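Local coordinates for hypothetical protein TT1662 (Thermus thermophilus, PDB 1UFO) that belongs to the alpha/beta hydrolase fold enzymes and probably acts as a hydrolase, on a substrate not identified here, at residues 174-185 / 206-217. Residues are numbered along the deposited sequence; the frame is centred on the assembly and turned at random.
Sequences PLLHLHGSRDHI and RLARFVEEGAGH
Strands 175-180 and 207-212 run side by side in parallel, their axes 4.6 Å apart at closest approach and 15° from aligned. With helix 188-198 between them in sequence, they form a beta-alpha-beta unit of the alpha/beta hydrolase fold. The ladder alternates regularly from L175 N to R206 O as far as S181 N to E212 O. On the face with L175, H177, H179 and V211, L175 CD2 lies alongside L207 CD1 at 3.8 Å. On the other face L176 CD1 reaches over A208 CB at 3.7 Å, and L178 CD2 meets the F210 ring obliquely. Strand 207-212 pairs antiparallel with a strand of the second subunit, so the sheet continues across the dimer.

Past the strands, two turns lock together. S181 OG accepts a nearly straight bond from G214 N at 2.8 Å, and A215 O takes R182 N. D183 and H217 then meet as in the acid-histidine pair of this fold. With S113, which H217 NE2 contacts by a hydrogen bond, they probably form the catalytic triad. With chi1 at -165°, CG of H217 stands opposite its own N, and the ring is carried to D183. I185 CB packs over one ring face, 3.8 Å from the centroid. A phenylalanine in place of H217 would probably leave D183 OD1 and S113 OG without their imidazole partner. A water that accepts from G180 N donates to D183 OD1 and G216 O. H217 ND1 gives its own hydrogen bond to D183 OD1 at 2.6 Å, on the syn side and 24° out of the carboxylate plane.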
loop_
_atom_site.group_PDB
_atom_site.type_symbol
_atom_site.label_atom_id
_atom_site.label_comp_id
_atom_site.label_asym_id
_atom_site.label_seq_id
_atom_site.Cartn_x
_atom_site.Cartn_y
_atom_site.Cartn_z
ATOM N N PRO A 174 6.799 -9.084 -9.463
ATOM C CA PRO A 174 6.187 -8.223 -8.444
ATOM C C PRO A 174 4.679 -8.095 -8.663
ATOM O O PRO A 174 4.220 -7.827 -9.760
ATOM C CB PRO A 174 6.846 -6.860 -8.616
ATOM C CG PRO A 174 8.354 -7.290 -9.131
ATOM C CD PRO A 174 7.999 -8.464 -10.102
ATOM N N LEU A 175 3.940 -8.290 -7.591
ATOM C CA LEU A 175 2.495 -8.306 -7.692
ATOM C C LEU A 175 1.878 -7.644 -6.492
ATOM O O LEU A 175 2.128 -8.029 -5.354
ATOM C CB LEU A 175 1.985 -9.782 -7.777
ATOM C CG LEU A 175 0.468 -10.048 -7.620
ATOM C CD1 LEU A 175 -0.194 -9.359 -8.756
ATOM C CD2 LEU A 175 0.188 -11.501 -7.681
ATOM N N LEU A 176 1.051 -6.635 -6.767
ATOM C CA LEU A 176 0.363 -5.929 -5.660
ATOM C C LEU A 176 -1.132 -6.058 -5.828
ATOM O O LEU A 176 -1.633 -5.722 -6.896
ATOM C CB LEU A 176 0.711 -4.401 -5.648
ATOM C CG LEU A 176 -0.162 -3.553 -4.770
ATOM C CD1 LEU A 176 0.091 -4.056 -3.304
ATOM C CD2 LEU A 176 0.251 -2.089 -4.917
ATOM N N HIS A 177 -1.823 -6.586 -4.817
ATOM C CA HIS A 177 -3.292 -6.663 -4.865
ATOM C C HIS A 177 -3.787 -5.442 -4.070
ATOM O O HIS A 177 -3.323 -5.173 -2.959
ATOM C CB HIS A 177 -3.828 -7.953 -4.228
ATOM C CG HIS A 177 -4.230 -8.991 -5.205
ATOM N ND1 HIS A 177 -5.495 -9.019 -5.776
ATOM C CD2 HIS A 177 -3.538 -10.021 -5.791
ATOM C CE1 HIS A 177 -5.556 -10.026 -6.650
ATOM N NE2 HIS A 177 -4.375 -10.631 -6.678
ATOM N N LEU A 178 -4.705 -4.666 -4.672
ATOM C CA LEU A 178 -5.249 -3.479 -4.003
ATOM C C LEU A 178 -6.745 -3.781 -3.855
ATOM O O LEU A 178 -7.408 -4.187 -4.830
ATOM C CB LEU A 178 -5.066 -2.201 -4.874
ATOM C CG LEU A 178 -3.572 -1.997 -5.171
ATOM C CD1 LEU A 178 -3.184 -2.505 -6.597
ATOM C CD2 LEU A 178 -3.291 -0.452 -5.088
ATOM N N HIS A 179 -7.293 -3.616 -2.644
ATOM C CA HIS A 179 -8.688 -4.017 -2.419
ATOM C C HIS A 179 -9.378 -3.134 -1.397
ATOM O O HIS A 179 -8.733 -2.428 -0.636
ATOM C CB HIS A 179 -8.664 -5.424 -1.796
ATOM C CG HIS A 179 -9.701 -6.363 -2.315
ATOM N ND1 HIS A 179 -9.500 -7.104 -3.474
ATOM C CD2 HIS A 179 -10.947 -6.698 -1.864
ATOM C CE1 HIS A 179 -10.572 -7.838 -3.728
ATOM N NE2 HIS A 179 -11.472 -7.616 -2.759
ATOM N N GLY A 180 -10.713 -3.192 -1.437
ATOM C CA GLY A 180 -11.514 -2.449 -0.448
ATOM C C GLY A 180 -12.041 -3.458 0.553
ATOM O O GLY A 180 -12.520 -4.534 0.204
ATOM N N SER A 181 -12.012 -3.116 1.837
ATOM C CA SER A 181 -12.453 -4.107 2.830
ATOM C C SER A 181 -13.916 -4.518 2.752
ATOM O O SER A 181 -14.251 -5.638 3.235
ATOM C CB SER A 181 -12.139 -3.592 4.248
ATOM O OG SER A 181 -12.978 -2.479 4.579
ATOM N N ARG A 182 -14.759 -3.636 2.227
ATOM C CA ARG A 182 -16.199 -3.904 2.125
ATOM C C ARG A 182 -16.646 -4.371 0.735
ATOM O O ARG A 182 -17.836 -4.303 0.352
ATOM C CB ARG A 182 -16.967 -2.668 2.527
ATOM C CG ARG A 182 -16.660 -2.254 3.964
ATOM C CD ARG A 182 -17.325 -3.148 5.012
ATOM N NE ARG A 182 -18.769 -2.919 4.994
ATOM C CZ ARG A 182 -19.393 -2.025 5.758
ATOM N NH1 ARG A 182 -20.711 -1.876 5.640
ATOM N NH2 ARG A 182 -18.704 -1.314 6.651
ATOM N N ASP A 183 -15.726 -4.879 -0.067
ATOM C CA ASP A 183 -16.129 -5.338 -1.400
ATOM C C ASP A 183 -16.950 -6.647 -1.278
ATOM O O ASP A 183 -16.512 -7.603 -0.623
ATOM C CB ASP A 183 -14.798 -5.604 -2.193
ATOM C CG ASP A 183 -15.025 -5.999 -3.642
ATOM O OD1 ASP A 183 -14.046 -5.837 -4.449
ATOM O OD2 ASP A 183 -16.113 -6.457 -3.997
ATOM N N HIS A 184 -18.149 -6.658 -1.839
ATOM C CA HIS A 184 -18.918 -7.899 -1.788
ATOM C C HIS A 184 -18.987 -8.608 -3.124
ATOM O O HIS A 184 -19.458 -9.745 -3.170
ATOM C CB HIS A 184 -20.326 -7.622 -1.250
ATOM C CG HIS A 184 -20.320 -6.941 0.082
ATOM N ND1 HIS A 184 -19.648 -7.456 1.174
ATOM C CD2 HIS A 184 -20.890 -5.777 0.502
ATOM C CE1 HIS A 184 -19.819 -6.651 2.211
ATOM N NE2 HIS A 184 -20.567 -5.623 1.834
ATOM N N ILE A 185 -18.519 -7.984 -4.190
ATOM C CA ILE A 185 -18.483 -8.646 -5.506
ATOM C C ILE A 185 -17.260 -9.625 -5.503
ATOM O O ILE A 185 -17.338 -10.794 -5.940
ATOM C CB ILE A 185 -18.384 -7.595 -6.580
ATOM C CG1 ILE A 185 -19.681 -6.747 -6.597
ATOM C CG2 ILE A 185 -18.134 -8.274 -7.872
ATOM C CD1 ILE A 185 -19.707 -5.508 -7.453
ATOM N N ARG A 206 8.263 -9.273 -2.865
ATOM C CA ARG A 206 7.728 -8.762 -4.136
ATOM C C ARG A 206 6.241 -8.998 -4.346
ATOM O O ARG A 206 5.722 -8.539 -5.290
ATOM C CB ARG A 206 8.551 -9.125 -5.356
ATOM C CG ARG A 206 10.051 -9.019 -5.087
ATOM C CD ARG A 206 10.714 -9.476 -6.317
ATOM N NE ARG A 206 12.045 -8.912 -6.501
ATOM C CZ ARG A 206 13.130 -9.161 -5.780
ATOM N NH1 ARG A 206 13.093 -10.006 -4.755
ATOM N NH2 ARG A 206 14.287 -8.559 -6.110
ATOM N N LEU A 207 5.602 -9.646 -3.359
ATOM C CA LEU A 207 4.151 -9.835 -3.349
ATOM C C LEU A 207 3.686 -8.849 -2.253
ATOM O O LEU A 207 4.325 -8.697 -1.212
ATOM C CB LEU A 207 3.805 -11.275 -2.918
ATOM C CG LEU A 207 2.411 -11.692 -2.815
ATOM C CD1 LEU A 207 1.733 -11.567 -4.245
ATOM C CD2 LEU A 207 2.422 -13.208 -2.372
ATOM N N ALA A 208 2.564 -8.181 -2.469
ATOM C CA ALA A 208 2.089 -7.232 -1.457
ATOM C C ALA A 208 0.586 -6.995 -1.596
ATOM O O ALA A 208 -0.030 -7.343 -2.599
ATOM C CB ALA A 208 2.847 -5.851 -1.580
ATOM N N ARG A 209 0.022 -6.441 -0.511
ATOM C CA ARG A 209 -1.408 -6.069 -0.544
ATOM C C ARG A 209 -1.626 -4.685 0.012
ATOM O O ARG A 209 -0.874 -4.184 0.875
ATOM C CB ARG A 209 -2.284 -7.086 0.255
ATOM C CG ARG A 209 -2.009 -7.188 1.733
ATOM C CD ARG A 209 -2.789 -8.441 2.382
ATOM N NE ARG A 209 -1.885 -9.495 2.777
ATOM C CZ ARG A 209 -1.582 -9.877 4.032
ATOM N NH1 ARG A 209 -0.720 -10.891 4.216
ATOM N NH2 ARG A 209 -2.127 -9.298 5.105
ATOM N N PHE A 210 -2.647 -3.999 -0.494
ATOM C CA PHE A 210 -3.024 -2.690 0.000
ATOM C C PHE A 210 -4.529 -2.791 0.163
ATOM O O PHE A 210 -5.239 -3.150 -0.791
ATOM C CB PHE A 210 -2.722 -1.560 -1.014
ATOM C CG PHE A 210 -3.327 -0.257 -0.606
ATOM C CD1 PHE A 210 -2.730 0.483 0.430
ATOM C CD2 PHE A 210 -4.505 0.207 -1.225
ATOM C CE1 PHE A 210 -3.281 1.722 0.896
ATOM C CE2 PHE A 210 -5.058 1.435 -0.747
ATOM C CZ PHE A 210 -4.436 2.169 0.306
ATOM N N VAL A 211 -5.002 -2.530 1.398
ATOM C CA VAL A 211 -6.429 -2.585 1.644
ATOM C C VAL A 211 -6.895 -1.248 2.193
ATOM O O VAL A 211 -6.339 -0.726 3.192
ATOM C CB VAL A 211 -6.807 -3.726 2.652
ATOM C CG1 VAL A 211 -8.369 -3.754 2.845
ATOM C CG2 VAL A 211 -6.364 -5.099 2.102
ATOM N N GLU A 212 -7.878 -0.660 1.530
ATOM C CA GLU A 212 -8.473 0.629 1.941
ATOM C C GLU A 212 -9.717 0.254 2.782
ATOM O O GLU A 212 -10.671 -0.378 2.288
ATOM C CB GLU A 212 -8.839 1.396 0.697
ATOM C CG GLU A 212 -9.457 2.764 0.968
ATOM C CD GLU A 212 -9.599 3.571 -0.304
ATOM O OE1 GLU A 212 -10.450 4.466 -0.325
ATOM O OE2 GLU A 212 -8.914 3.254 -1.269
ATOM N N GLU A 213 -9.711 0.685 4.044
ATOM C CA GLU A 213 -10.803 0.296 4.945
ATOM C C GLU A 213 -12.058 1.067 4.537
ATOM O O GLU A 213 -12.015 2.310 4.398
ATOM C CB GLU A 213 -10.392 0.673 6.351
ATOM C CG GLU A 213 -11.082 -0.181 7.352
ATOM C CD GLU A 213 -10.660 -1.657 7.319
ATOM O OE1 GLU A 213 -9.564 -2.099 6.806
ATOM O OE2 GLU A 213 -11.432 -2.415 7.935
ATOM N N GLY A 214 -13.147 0.320 4.353
ATOM C CA GLY A 214 -14.402 0.955 3.995
ATOM C C GLY A 214 -14.708 1.023 2.521
ATOM O O GLY A 214 -15.859 1.215 2.145
ATOM N N ALA A 215 -13.679 0.883 1.688
ATOM C CA ALA A 215 -13.908 0.896 0.240
ATOM C C ALA A 215 -14.545 -0.404 -0.190
ATOM O O ALA A 215 -14.411 -1.440 0.476
ATOM C CB ALA A 215 -12.575 1.093 -0.507
ATOM N N GLY A 216 -15.261 -0.363 -1.312
ATOM C CA GLY A 216 -15.940 -1.533 -1.866
ATOM C C GLY A 216 -15.290 -1.925 -3.175
ATOM O O GLY A 216 -14.061 -1.798 -3.350
ATOM N N HIS A 217 -16.125 -2.356 -4.101
ATOM C CA HIS A 217 -15.675 -2.811 -5.428
ATOM C C HIS A 217 -15.546 -1.668 -6.474
ATOM O O HIS A 217 -16.262 -1.575 -7.524
ATOM C CB HIS A 217 -16.644 -3.950 -5.886
ATOM C CG HIS A 217 -16.096 -4.712 -7.028
ATOM N ND1 HIS A 217 -15.058 -5.587 -6.881
ATOM C CD2 HIS A 217 -16.443 -4.726 -8.333
ATOM C CE1 HIS A 217 -14.802 -6.142 -8.070
ATOM N NE2 HIS A 217 -15.632 -5.646 -8.964
HETATM O O HOH W 1 -12.182 -4.091 -3.605
HETATM O O HOH W 2 -13.762 -2.698 6.962
#